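Local coordinates for protein cycloalternan-forming enzyme (Listeria monocytogenes serovar 1/2a, PDB 5F7U) that belongs to glycosyl hydrolase family 31 and holds linked alpha-D-glucopyranose units in a pocket formed largely by the loops of its TIM barrel, at residues A371-R376 / F660-S665; V398-S403 / V454-P459; D602-F607 / G634-Y639. The protein carries 1 engineered substitution. All coordinates share one frame; numbering follows the deposited sequence.

Interaction 1 of 3, residues A371-R376 / F660-S665. With MG (magnesium ion), chain J; GLC (alpha-D-glucopyranose), chain F; GLC (alpha-D-glucopyranose), chain B; GLC (alpha-D-glucopyranose), chain C.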
loop_
_atom_site.group_PDB
_atom_site.type_symbol
_atom_site.label_atom_id
_atom_site.label_comp_id
_atom_site.label_asym_id
_atom_site.label_seq_id
_atom_site.Cartn_x
_atom_site.Cartn_y
_atom_site.Cartn_z
ATOM N N ALA A 371 0.116 13.210 -17.890
ATOM C CA ALA A 371 0.442 12.611 -19.201
ATOM C C ALA A 371 1.804 13.105 -19.606
ATOM O O ALA A 371 2.037 14.324 -19.666
ATOM C CB ALA A 371 -0.590 12.980 -20.274
ATOM N N ASN A 372 2.709 12.174 -19.911
ATOM C CA ASN A 372 4.044 12.590 -20.311
ATOM C C ASN A 372 4.019 13.487 -21.550
ATOM O O ASN A 372 4.893 14.346 -21.703
ATOM C CB ASN A 372 4.962 11.386 -20.538
ATOM C CG ASN A 372 6.407 11.793 -20.709
ATOM O OD1 ASN A 372 6.914 11.858 -21.846
ATOM N ND2 ASN A 372 7.076 12.103 -19.597
ATOM N N GLU A 373 3.026 13.295 -22.422
ATOM C CA GLU A 373 2.918 14.093 -23.656
ATOM C C GLU A 373 2.609 15.594 -23.480
ATOM O O GLU A 373 2.761 16.370 -24.436
ATOM C CB GLU A 373 1.929 13.459 -24.639
ATOM C CG GLU A 373 0.469 13.516 -24.207
ATOM C CD GLU A 373 -0.412 12.625 -25.071
ATOM O OE1 GLU A 373 -0.307 11.374 -24.977
ATOM O OE2 GLU A 373 -1.232 13.188 -25.847
ATOM N N TRP A 374 2.147 15.980 -22.288
ATOM C CA TRP A 374 1.882 17.389 -21.998
ATOM C C TRP A 374 3.216 18.108 -21.852
ATOM O O TRP A 374 3.958 17.887 -20.878
ATOM C CB TRP A 374 1.049 17.523 -20.725
ATOM C CG TRP A 374 -0.320 16.921 -20.838
ATOM C CD1 TRP A 374 -1.000 16.585 -21.994
ATOM C CD2 TRP A 374 -1.188 16.601 -19.752
ATOM N NE1 TRP A 374 -2.240 16.058 -21.670
ATOM C CE2 TRP A 374 -2.385 16.077 -20.310
ATOM C CE3 TRP A 374 -1.073 16.701 -18.352
ATOM C CZ2 TRP A 374 -3.449 15.625 -19.514
ATOM C CZ3 TRP A 374 -2.156 16.267 -17.560
ATOM C CH2 TRP A 374 -3.312 15.742 -18.148
ATOM N N ASP A 375 3.546 18.931 -22.843
ATOM C CA ASP A 375 4.887 19.512 -22.899
ATOM C C ASP A 375 4.907 20.979 -23.269
ATOM O O ASP A 375 5.962 21.511 -23.630
ATOM C CB ASP A 375 5.787 18.717 -23.875
ATOM C CG ASP A 375 5.406 18.934 -25.347
ATOM O OD1 ASP A 375 4.200 19.089 -25.665
ATOM O OD2 ASP A 375 6.330 18.917 -26.196
ATOM N N ARG A 376 3.750 21.627 -23.198
ATOM C CA ARG A 376 3.653 23.048 -23.532
ATOM C C ARG A 376 2.414 23.640 -22.892
ATOM O O ARG A 376 1.511 22.913 -22.481
ATOM C CB ARG A 376 3.637 23.255 -25.058
ATOM C CG ARG A 376 2.498 22.537 -25.788
ATOM C CD ARG A 376 2.831 22.413 -27.280
ATOM N NE ARG A 376 3.750 21.294 -27.512
ATOM C CZ ARG A 376 4.566 21.167 -28.559
ATOM N NH1 ARG A 376 4.632 22.105 -29.502
ATOM N NH2 ARG A 376 5.348 20.098 -28.652
ATOM N N PHE A 660 -4.485 9.114 -13.143
ATOM C CA PHE A 660 -4.209 8.580 -14.508
ATOM C C PHE A 660 -2.926 9.163 -15.051
ATOM O O PHE A 660 -2.526 10.278 -14.670
ATOM C CB PHE A 660 -5.411 8.720 -15.502
ATOM C CG PHE A 660 -5.760 10.145 -15.896
ATOM C CD1 PHE A 660 -4.984 10.848 -16.841
ATOM C CD2 PHE A 660 -6.906 10.776 -15.367
ATOM C CE1 PHE A 660 -5.325 12.149 -17.221
ATOM C CE2 PHE A 660 -7.246 12.086 -15.737
ATOM C CZ PHE A 660 -6.460 12.768 -16.679
ATOM N N HIS A 661 -2.287 8.416 -15.949
ATOM C CA HIS A 661 -0.953 8.774 -16.436
ATOM C C HIS A 661 -0.675 8.012 -17.733
ATOM O O HIS A 661 -1.313 6.968 -18.017
ATOM C CB HIS A 661 0.105 8.448 -15.343
ATOM C CG HIS A 661 1.509 8.810 -15.720
ATOM N ND1 HIS A 661 1.850 10.040 -16.247
ATOM C CD2 HIS A 661 2.656 8.086 -15.671
ATOM C CE1 HIS A 661 3.152 10.060 -16.503
ATOM N NE2 HIS A 661 3.668 8.890 -16.154
ATOM N N SER A 662 0.250 8.543 -18.534
ATOM C CA SER A 662 0.650 7.883 -19.764
ATOM C C SER A 662 2.122 8.119 -20.057
ATOM O O SER A 662 2.657 9.190 -19.782
ATOM C CB SER A 662 -0.220 8.319 -20.955
ATOM O OG SER A 662 -0.221 9.737 -21.077
ATOM N N GLU A 663 2.743 7.119 -20.672
ATOM C CA GLU A 663 4.181 7.122 -20.930
ATOM C C GLU A 663 4.670 7.973 -22.116
ATOM O O GLU A 663 5.706 8.652 -22.030
ATOM C CB GLU A 663 4.616 5.680 -21.173
ATOM C CG GLU A 663 6.112 5.552 -21.392
ATOM C CD GLU A 663 6.531 4.156 -21.773
ATOM O OE1 GLU A 663 6.053 3.627 -22.815
ATOM O OE2 GLU A 663 7.351 3.602 -21.019
ATOM N N LYS A 664 3.977 7.890 -23.250
ATOM C CA LYS A 664 4.571 8.361 -24.520
ATOM C C LYS A 664 4.727 9.876 -24.575
ATOM O O LYS A 664 3.870 10.623 -24.096
ATOM C CB LYS A 664 3.790 7.837 -25.733
ATOM C CG LYS A 664 3.766 6.306 -25.885
ATOM C CD LYS A 664 5.161 5.715 -26.043
ATOM C CE LYS A 664 5.091 4.239 -26.414
ATOM N NZ LYS A 664 6.011 3.412 -25.577
ATOM N N SER A 665 5.839 10.325 -25.144
ATOM C CA SER A 665 6.192 11.749 -25.079
ATOM C C SER A 665 5.573 12.599 -26.185
ATOM O O SER A 665 5.333 13.785 -25.972
ATOM C CB SER A 665 7.711 11.930 -25.062
ATOM O OG SER A 665 8.270 11.424 -26.277
HETATM MG MG MG J . 2.599 17.685 -26.191
HETATM C C1 GLC F . 9.684 7.009 -15.303
HETATM C C2 GLC F . 8.352 7.012 -14.522
HETATM C C3 GLC F . 7.136 7.361 -15.404
HETATM C C4 GLC F . 7.390 8.669 -16.172
HETATM C C5 GLC F . 8.794 8.694 -16.793
HETATM C C6 GLC F . 9.155 10.029 -17.425
HETATM O O2 GLC F . 8.209 5.802 -13.773
HETATM O O3 GLC F . 5.942 7.513 -14.616
HETATM O O4 GLC F . 6.405 8.830 -17.209
HETATM O O5 GLC F . 9.843 8.323 -15.875
HETATM O O6 GLC F . 10.403 9.818 -18.114
HETATM C C1 GLC B . 10.372 10.419 -19.433
HETATM C C2 GLC B . 11.670 10.093 -20.184
HETATM C C3 GLC B . 12.841 10.940 -19.670
HETATM C C4 GLC B . 12.487 12.427 -19.661
HETATM C C5 GLC B . 11.214 12.612 -18.822
HETATM C C6 GLC B . 10.770 14.059 -18.649
HETATM O O2 GLC B . 12.005 8.715 -20.005
HETATM O O3 GLC B . 14.003 10.718 -20.477
HETATM O O4 GLC B . 13.583 13.166 -19.108
HETATM O O5 GLC B . 10.143 11.840 -19.402
HETATM O O6 GLC B . 10.294 14.550 -19.906
HETATM C C1 GLC C . 12.698 3.802 -18.485
HETATM C C2 GLC C . 13.073 4.268 -17.073
HETATM C C3 GLC C . 11.828 4.585 -16.232
HETATM C C4 GLC C . 10.967 5.657 -16.914
HETATM C C5 GLC C . 10.642 5.148 -18.338
HETATM C C6 GLC C . 9.870 6.150 -19.183
HETATM O O1 GLC C . 12.123 2.488 -18.438
HETATM O O2 GLC C . 13.834 3.245 -16.430
HETATM O O3 GLC C . 12.232 4.984 -14.924
HETATM O O4 GLC C . 9.723 5.878 -16.208
HETATM O O5 GLC C . 11.785 4.723 -19.113
HETATM O O6 GLC C . 8.546 5.626 -19.220
HETATM O O HOH W 1 1.351 10.670 -22.876
HETATM O O HOH W 2 4.206 16.221 -27.016
HETATM O O HOH W 3 0.554 16.669 -26.635
HETATM O O HOH W 4 2.138 18.877 -27.967
#
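Asn372 lies across residues 663-665, its CB 3.2 Å from Glu663 O and its OD1 against CA and CB of Ser665. Its CG is anti to the backbone N (chi1 -170°). From there ND2 gives a hydrogen bond of 3.1 Å to O5 of GLC (chain B). The backbone N of Asn372 bonds Ser662 O at 3.0 Å, in the carbonyl plane. Water 1 joins the loops further. It accepts from Glu373 N and Ser662 OG and donates to Glu373 OE1 and Lys664 O. His661 turns a ring edge to GLC (chain F), where its NE2 donates to O4 at 2.9 Å. Glu663 OE2 accepts from O6 of GLC (chain C), while its OE1 takes Lys664 NZ. Outside the segments, Glu400 also bonds Asn372 ND2, Ser670 holds Glu373 OE2 and Thr636 shares Glu663 OE1. On the far end, Glu373 O and Asp375 OD1 each bind magnesium at 2.2 Å. Asp379 and three waters complete its shell. Arg376 grips the Asp375 carboxylate side-on through NE and NH2. The contact thus joins a sugar site to a metal site, and the nearby cations probably keep Glu663 and Asp375 ionised.

Interaction 2 of 3, residues V398-S403 / V454-P459. With GLC (alpha-D-glucopyranose), chain F; GLC (alpha-D-glucopyranose), chain B.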
loop_
_atom_site.group_PDB
_atom_site.type_symbol
_atom_site.label_atom_id
_atom_site.label_comp_id
_atom_site.label_asym_id
_atom_site.label_seq_id
_atom_site.Cartn_x
_atom_site.Cartn_y
_atom_site.Cartn_z
ATOM N N VAL A 398 0.005 16.884 -12.893
ATOM C CA VAL A 398 1.432 16.569 -12.931
ATOM C C VAL A 398 1.995 17.035 -14.263
ATOM O O VAL A 398 1.361 16.818 -15.296
ATOM C CB VAL A 398 1.702 15.046 -12.789
ATOM C CG1 VAL A 398 3.213 14.757 -12.796
ATOM C CG2 VAL A 398 1.047 14.474 -11.521
ATOM N N LEU A 399 3.170 17.673 -14.233
ATOM C CA LEU A 399 3.932 17.916 -15.462
ATOM C C LEU A 399 5.245 17.173 -15.407
ATOM O O LEU A 399 6.002 17.325 -14.451
ATOM C CB LEU A 399 4.207 19.413 -15.689
ATOM C CG LEU A 399 3.050 20.231 -16.257
ATOM C CD1 LEU A 399 3.543 21.661 -16.378
ATOM C CD2 LEU A 399 2.646 19.695 -17.628
ATOM N N GLU A 400 5.514 16.394 -16.450
ATOM C CA GLU A 400 6.770 15.687 -16.578
ATOM C C GLU A 400 7.671 16.338 -17.594
ATOM O O GLU A 400 8.840 16.638 -17.286
ATOM C CB GLU A 400 6.536 14.219 -16.940
ATOM C CG GLU A 400 5.801 13.464 -15.847
ATOM C CD GLU A 400 5.885 11.964 -15.993
ATOM O OE1 GLU A 400 5.997 11.462 -17.143
ATOM O OE2 GLU A 400 5.837 11.283 -14.941
ATOM N N GLN A 401 7.130 16.574 -18.786
ATOM C CA GLN A 401 7.903 17.087 -19.906
ATOM C C GLN A 401 7.894 18.631 -19.886
ATOM O O GLN A 401 7.445 19.303 -20.830
ATOM C CB GLN A 401 7.361 16.492 -21.206
ATOM C CG GLN A 401 8.378 16.503 -22.327
ATOM C CD GLN A 401 7.915 15.891 -23.631
ATOM O OE1 GLN A 401 8.601 16.067 -24.630
ATOM N NE2 GLN A 401 6.762 15.220 -23.654
ATOM N N TRP A 402 8.421 19.175 -18.790
ATOM C CA TRP A 402 8.315 20.604 -18.497
ATOM C C TRP A 402 9.633 21.353 -18.642
ATOM O O TRP A 402 9.639 22.571 -18.833
ATOM C CB TRP A 402 7.750 20.820 -17.074
ATOM C CG TRP A 402 8.724 20.471 -15.952
ATOM C CD1 TRP A 402 8.852 19.254 -15.322
ATOM C CD2 TRP A 402 9.665 21.357 -15.314
ATOM N NE1 TRP A 402 9.824 19.327 -14.348
ATOM C CE2 TRP A 402 10.348 20.599 -14.332
ATOM C CE3 TRP A 402 10.013 22.722 -15.491
ATOM C CZ2 TRP A 402 11.345 21.153 -13.511
ATOM C CZ3 TRP A 402 11.014 23.271 -14.678
ATOM C CH2 TRP A 402 11.666 22.481 -13.694
ATOM N N SER A 403 10.745 20.640 -18.496
ATOM C CA SER A 403 12.027 21.299 -18.312
ATOM C C SER A 403 12.883 21.321 -19.574
ATOM O O SER A 403 12.506 20.779 -20.613
ATOM C CB SER A 403 12.802 20.642 -17.147
ATOM O OG SER A 403 13.457 19.467 -17.580
ATOM N N VAL A 454 2.359 19.431 -9.553
ATOM C CA VAL A 454 3.696 18.959 -9.159
ATOM C C VAL A 454 4.591 18.802 -10.397
ATOM O O VAL A 454 4.087 18.550 -11.503
ATOM C CB VAL A 454 3.664 17.647 -8.301
ATOM C CG1 VAL A 454 2.774 17.833 -7.072
ATOM C CG2 VAL A 454 3.209 16.453 -9.111
ATOM N N LEU A 455 5.898 19.002 -10.220
ATOM C CA LEU A 455 6.857 18.874 -11.329
ATOM C C LEU A 455 7.779 17.671 -11.139
ATOM O O LEU A 455 8.260 17.405 -10.047
ATOM C CB LEU A 455 7.710 20.157 -11.440
ATOM C CG LEU A 455 6.958 21.466 -11.695
ATOM C CD1 LEU A 455 7.987 22.582 -11.898
ATOM C CD2 LEU A 455 6.047 21.357 -12.917
ATOM N N TRP A 456 8.063 16.990 -12.237
ATOM C CA TRP A 456 8.895 15.775 -12.249
ATOM C C TRP A 456 10.355 16.128 -11.960
ATOM O O TRP A 456 10.876 17.146 -12.473
ATOM C CB TRP A 456 8.764 15.163 -13.633
ATOM C CG TRP A 456 9.351 13.794 -13.913
ATOM C CD1 TRP A 456 8.704 12.581 -13.800
ATOM C CD2 TRP A 456 10.661 13.507 -14.436
ATOM N NE1 TRP A 456 9.544 11.564 -14.219
ATOM C CE2 TRP A 456 10.743 12.102 -14.619
ATOM C CE3 TRP A 456 11.770 14.297 -14.778
ATOM C CZ2 TRP A 456 11.897 11.473 -15.117
ATOM C CZ3 TRP A 456 12.938 13.657 -15.267
ATOM C CH2 TRP A 456 12.980 12.262 -15.430
ATOM N N GLN A 457 10.997 15.280 -11.157
ATOM C CA GLN A 457 12.407 15.439 -10.773
ATOM C C GLN A 457 13.125 14.085 -10.727
ATOM O O GLN A 457 12.478 13.033 -10.630
ATOM C CB GLN A 457 12.509 16.068 -9.370
ATOM C CG GLN A 457 12.008 17.494 -9.275
ATOM C CD GLN A 457 13.007 18.483 -9.843
ATOM O OE1 GLN A 457 13.929 18.896 -9.150
ATOM N NE2 GLN A 457 12.846 18.843 -11.105
ATOM N N VAL A 458 14.451 14.152 -10.782
ATOM C CA VAL A 458 15.363 13.015 -10.558
ATOM C C VAL A 458 16.464 13.429 -9.562
ATOM O O VAL A 458 16.706 14.631 -9.379
ATOM C CB VAL A 458 15.999 12.475 -11.866
ATOM C CG1 VAL A 458 14.975 11.697 -12.671
ATOM C CG2 VAL A 458 16.583 13.599 -12.713
ATOM N N PRO A 459 17.145 12.445 -8.940
ATOM C CA PRO A 459 18.175 12.754 -7.929
ATOM C C PRO A 459 19.585 12.863 -8.526
ATOM O O PRO A 459 20.571 12.901 -7.793
ATOM C CB PRO A 459 18.090 11.533 -7.000
ATOM C CG PRO A 459 17.727 10.397 -7.932
ATOM C CD PRO A 459 16.785 11.003 -8.943
HETATM C C1 GLC F . 9.684 7.009 -15.303
HETATM C C2 GLC F . 8.352 7.012 -14.522
HETATM C C3 GLC F . 7.136 7.361 -15.404
HETATM C C4 GLC F . 7.390 8.669 -16.172
HETATM C C5 GLC F . 8.794 8.694 -16.793
HETATM C C6 GLC F . 9.155 10.029 -17.425
HETATM O O2 GLC F . 8.209 5.802 -13.773
HETATM O O3 GLC F . 5.942 7.513 -14.616
HETATM O O4 GLC F . 6.405 8.830 -17.209
HETATM O O5 GLC F . 9.843 8.323 -15.875
HETATM O O6 GLC F . 10.403 9.818 -18.114
HETATM C C1 GLC B . 10.372 10.419 -19.433
HETATM C C2 GLC B . 11.670 10.093 -20.184
HETATM C C3 GLC B . 12.841 10.940 -19.670
HETATM C C4 GLC B . 12.487 12.427 -19.661
HETATM C C5 GLC B . 11.214 12.612 -18.822
HETATM C C6 GLC B . 10.770 14.059 -18.649
HETATM O O2 GLC B . 12.005 8.715 -20.005
HETATM O O3 GLC B . 14.003 10.718 -20.477
HETATM O O4 GLC B . 13.583 13.166 -19.108
HETATM O O5 GLC B . 10.143 11.840 -19.402
HETATM O O6 GLC B . 10.294 14.550 -19.906
#
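The tight part of this contact is a pair of parallel strands and the indole of Trp402. Leu399 N bonds Val454 O at 3.0 Å, almost along the C=O axis, and Trp456 N returns a bond to Leu399 O. Val398 CG2 meets Val454 CG2 at 3.8 Å on one face of the sheet. On the other face Leu455 lies between Leu399 and Trp402. Its CD1 sits 3.8 Å from the centroid of the six-membered ring of Trp402, 5° off the normal, a CH-pi contact. Ser403 CB covers the opposite face, so the indole is sandwiched. Its rotation is fixed by NE1, which donates to Trp456 O at 3.1 Å, in the ring plane and on a carbonyl lone pair. Gln457 NE2 gives the same oxygen a second bond from above the carbonyl plane, and Tyr570 takes up Gln457 OE1.

The looser side faces the sugars. Here Trp456, with CG anti to the backbone N (chi1 -172°), lays one ring face near C5 of GLC (chain B), offset toward the rim. Glu400 leans obliquely on the same indole, OE2 3.3 Å from Trp456 CD1. Its OE1 accepts from O4 of GLC (chain F) at 2.7 Å, and OE2 makes a salt bridge to Lys535. This lysine would favour an ionised Glu400, a strong acceptor for the sugar hydroxyl.

Interaction 3 of 3, residues D602-F607 / G634-Y639. With GLC (alpha-D-glucopyranose), chain F; GLC (alpha-D-glucopyranose), chain C.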
loop_
_atom_site.group_PDB
_atom_site.type_symbol
_atom_site.label_atom_id
_atom_site.label_comp_id
_atom_site.label_asym_id
_atom_site.label_seq_id
_atom_site.Cartn_x
_atom_site.Cartn_y
_atom_site.Cartn_z
ATOM N N ASP A 602 5.872 1.419 -13.406
ATOM C CA ASP A 602 5.674 1.397 -14.859
ATOM C C ASP A 602 5.079 0.068 -15.253
ATOM O O ASP A 602 5.776 -0.953 -15.214
ATOM C CB ASP A 602 7.019 1.572 -15.580
ATOM C CG ASP A 602 7.688 2.922 -15.291
ATOM O OD1 ASP A 602 7.009 3.884 -14.899
ATOM O OD2 ASP A 602 8.925 3.019 -15.453
ATOM N N GLN A 603 3.801 0.091 -15.625
ATOM C CA GLN A 603 3.050 -1.128 -15.944
ATOM C C GLN A 603 2.274 -0.994 -17.253
ATOM O O GLN A 603 1.995 0.106 -17.735
ATOM C CB GLN A 603 2.115 -1.518 -14.785
ATOM C CG GLN A 603 2.848 -1.660 -13.451
ATOM C CD GLN A 603 1.933 -2.104 -12.336
ATOM O OE1 GLN A 603 1.468 -1.275 -11.556
ATOM N NE2 GLN A 603 1.604 -3.399 -12.302
ATOM N N THR A 604 1.912 -2.122 -17.836
ATOM C CA THR A 604 1.179 -2.100 -19.112
ATOM C C THR A 604 -0.335 -2.080 -18.919
ATOM O O THR A 604 -0.857 -2.429 -17.853
ATOM C CB THR A 604 1.534 -3.291 -20.011
ATOM O OG1 THR A 604 1.349 -4.497 -19.271
ATOM C CG2 THR A 604 2.976 -3.223 -20.495
ATOM N N SER A 605 -1.038 -1.680 -19.971
ATOM C CA SER A 605 -2.509 -1.600 -19.945
ATOM C C SER A 605 -3.131 -2.971 -20.187
ATOM O O SER A 605 -3.753 -3.228 -21.235
ATOM C CB SER A 605 -3.002 -0.560 -20.955
ATOM O OG SER A 605 -2.586 0.734 -20.524
ATOM N N THR A 606 -2.986 -3.843 -19.198
ATOM C CA THR A 606 -3.597 -5.177 -19.265
ATOM C C THR A 606 -4.230 -5.544 -17.923
ATOM O O THR A 606 -3.897 -4.951 -16.893
ATOM C CB THR A 606 -2.576 -6.289 -19.593
ATOM O OG1 THR A 606 -1.663 -6.408 -18.502
ATOM C CG2 THR A 606 -1.803 -5.998 -20.872
ATOM N N PHE A 607 -5.110 -6.552 -17.951
ATOM C CA PHE A 607 -5.692 -7.071 -16.711
ATOM C C PHE A 607 -4.642 -7.756 -15.837
ATOM O O PHE A 607 -4.688 -7.642 -14.615
ATOM C CB PHE A 607 -6.879 -7.990 -17.008
ATOM C CG PHE A 607 -8.174 -7.255 -17.163
ATOM C CD1 PHE A 607 -8.894 -6.863 -16.039
ATOM C CD2 PHE A 607 -8.676 -6.928 -18.431
ATOM C CE1 PHE A 607 -10.099 -6.181 -16.166
ATOM C CE2 PHE A 607 -9.893 -6.242 -18.565
ATOM C CZ PHE A 607 -10.592 -5.870 -17.422
ATOM N N GLY A 634 -3.010 1.278 -16.522
ATOM C CA GLY A 634 -1.642 1.133 -17.089
ATOM C C GLY A 634 -1.240 2.364 -17.880
ATOM O O GLY A 634 -2.095 3.031 -18.466
ATOM N N PHE A 635 0.058 2.679 -17.909
ATOM C CA PHE A 635 0.481 3.931 -18.561
ATOM C C PHE A 635 1.072 3.717 -19.958
ATOM O O PHE A 635 1.313 4.677 -20.692
ATOM C CB PHE A 635 1.386 4.777 -17.648
ATOM C CG PHE A 635 2.883 4.504 -17.768
ATOM C CD1 PHE A 635 3.417 3.199 -17.870
ATOM C CD2 PHE A 635 3.776 5.581 -17.714
ATOM C CE1 PHE A 635 4.806 3.008 -17.976
ATOM C CE2 PHE A 635 5.166 5.384 -17.788
ATOM C CZ PHE A 635 5.675 4.098 -17.927
ATOM N N THR A 636 1.295 2.457 -20.316
ATOM C CA THR A 636 1.930 2.130 -21.599
ATOM C C THR A 636 1.405 0.804 -22.152
ATOM O O THR A 636 0.599 0.147 -21.518
ATOM C CB THR A 636 3.477 2.120 -21.472
ATOM O OG1 THR A 636 4.055 2.190 -22.790
ATOM C CG2 THR A 636 3.993 0.909 -20.708
ATOM N N GLY A 637 1.876 0.441 -23.346
ATOM C CA GLY A 637 1.363 -0.704 -24.067
ATOM C C GLY A 637 0.234 -0.230 -24.942
ATOM O O GLY A 637 -0.061 0.977 -24.994
ATOM N N ASP A 638 -0.429 -1.170 -25.598
ATOM C CA ASP A 638 -1.589 -0.836 -26.420
ATOM C C ASP A 638 -2.652 -0.190 -25.531
ATOM O O ASP A 638 -2.764 -0.519 -24.332
ATOM C CB ASP A 638 -2.133 -2.083 -27.118
ATOM C CG ASP A 638 -1.193 -2.609 -28.217
ATOM O OD1 ASP A 638 -0.392 -1.830 -28.788
ATOM O OD2 ASP A 638 -1.286 -3.813 -28.521
ATOM N N TYR A 639 -3.401 0.746 -26.110
ATOM C CA TYR A 639 -4.341 1.549 -25.334
ATOM C C TYR A 639 -5.342 0.615 -24.655
ATOM O O TYR A 639 -5.777 -0.374 -25.268
ATOM C CB TYR A 639 -5.061 2.566 -26.241
ATOM C CG TYR A 639 -5.674 3.655 -25.410
ATOM C CD1 TYR A 639 -4.900 4.742 -24.991
ATOM C CD2 TYR A 639 -6.991 3.562 -24.969
ATOM C CE1 TYR A 639 -5.435 5.721 -24.172
ATOM C CE2 TYR A 639 -7.543 4.548 -24.147
ATOM C CZ TYR A 639 -6.759 5.622 -23.760
ATOM O OH TYR A 639 -7.290 6.590 -22.935
HETATM C C1 GLC F . 9.684 7.009 -15.303
HETATM C C2 GLC F . 8.352 7.012 -14.522
HETATM C C3 GLC F . 7.136 7.361 -15.404
HETATM C C4 GLC F . 7.390 8.669 -16.172
HETATM C C5 GLC F . 8.794 8.694 -16.793
HETATM C C6 GLC F . 9.155 10.029 -17.425
HETATM O O2 GLC F . 8.209 5.802 -13.773
HETATM O O3 GLC F . 5.942 7.513 -14.616
HETATM O O4 GLC F . 6.405 8.830 -17.209
HETATM O O5 GLC F . 9.843 8.323 -15.875
HETATM O O6 GLC F . 10.403 9.818 -18.114
HETATM C C1 GLC C . 12.698 3.802 -18.485
HETATM C C2 GLC C . 13.073 4.268 -17.073
HETATM C C3 GLC C . 11.828 4.585 -16.232
HETATM C C4 GLC C . 10.967 5.657 -16.914
HETATM C C5 GLC C . 10.642 5.148 -18.338
HETATM C C6 GLC C . 9.870 6.150 -19.183
HETATM O O1 GLC C . 12.123 2.488 -18.438
HETATM O O2 GLC C . 13.834 3.245 -16.430
HETATM O O3 GLC C . 12.232 4.984 -14.924
HETATM O O4 GLC C . 9.723 5.878 -16.208
HETATM O O5 GLC C . 11.785 4.723 -19.113
HETATM O O6 GLC C . 8.546 5.626 -19.220
HETATM O O HOH W 5 1.635 2.067 -15.448
HETATM O O HOH W 6 -2.080 -3.143 -23.504
#
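Asp602 and Phe635 form the first shell on the sugars. Asp602 OD1 accepts a short hydrogen bond, 2.5 Å, from O2 of GLC (chain F). Its OD2 lies 3.1 Å from O4 of GLC (chain C), the oxygen that links the two sugars. With CG anti to the carbonyl carbon (chi1 -63°), the carboxylate lies nearly parallel to the Phe635 ring, planes 13° apart, and OD1 is 3.3 Å from Phe635 CZ. The far end of that ring, CE2 and CZ, touches both sugars, and CE2 is 3.7 Å from C3 of GLC (chain F).

Behind them the backbones are bonded together, which probably helps place Phe635; Asp602 N is held by Tyr285. Phe635 N donates to Gln603 O at 3.2 Å, and the same oxygen lies at the edge of the Phe635 ring. Water 5 accepts from both Gln603 N and Phe635 N. Ser605 N bonds Thr636 O at 2.9 Å, nearly along the C=O axis. The closest CA pair is Gly634 and Ser605, 4.0 Å apart. A CB on Gly634 would clash with Thr604 O, and its phi of 84° also suits glycine.

Further out, Ser605 OG bonds Ala633 O and Arg673, and Arg673 also bonds Gly634 O. Water 6 bridges Ser605 O and Asp638 O. Thr606 is the N-cap of helix 607-622, its OG1 taking the N-H of Ser609. The arrangement is that of two consecutive beta-alpha loops, after strands 597-599 and 628-631, at the ligand-binding end of a TIM barrel.

Overall arrangement
Interaction 2 is wholly buried; the others are mostly buried with an exposed rim. All join loops or strand ends of the same eight-stranded TIM barrel round GLC (chain F). Interaction 2 joins neighbouring strands and is the most apolar. Interaction 3 joins two consecutive loops, chiefly through backbone and water. Interaction 1 lies where the barrel closes, bringing the loop after the first strand to the loop after the last, and adds the metal. Along the chain it encloses the other two. It touches both: Asn372 O meets Gln401 NE2 and Glu663 N meets Phe635 O, each at 2.8 Å, as probable hydrogen bonds. Interactions 2 and 3 do not touch, their nearest atoms being about 6 Å apart.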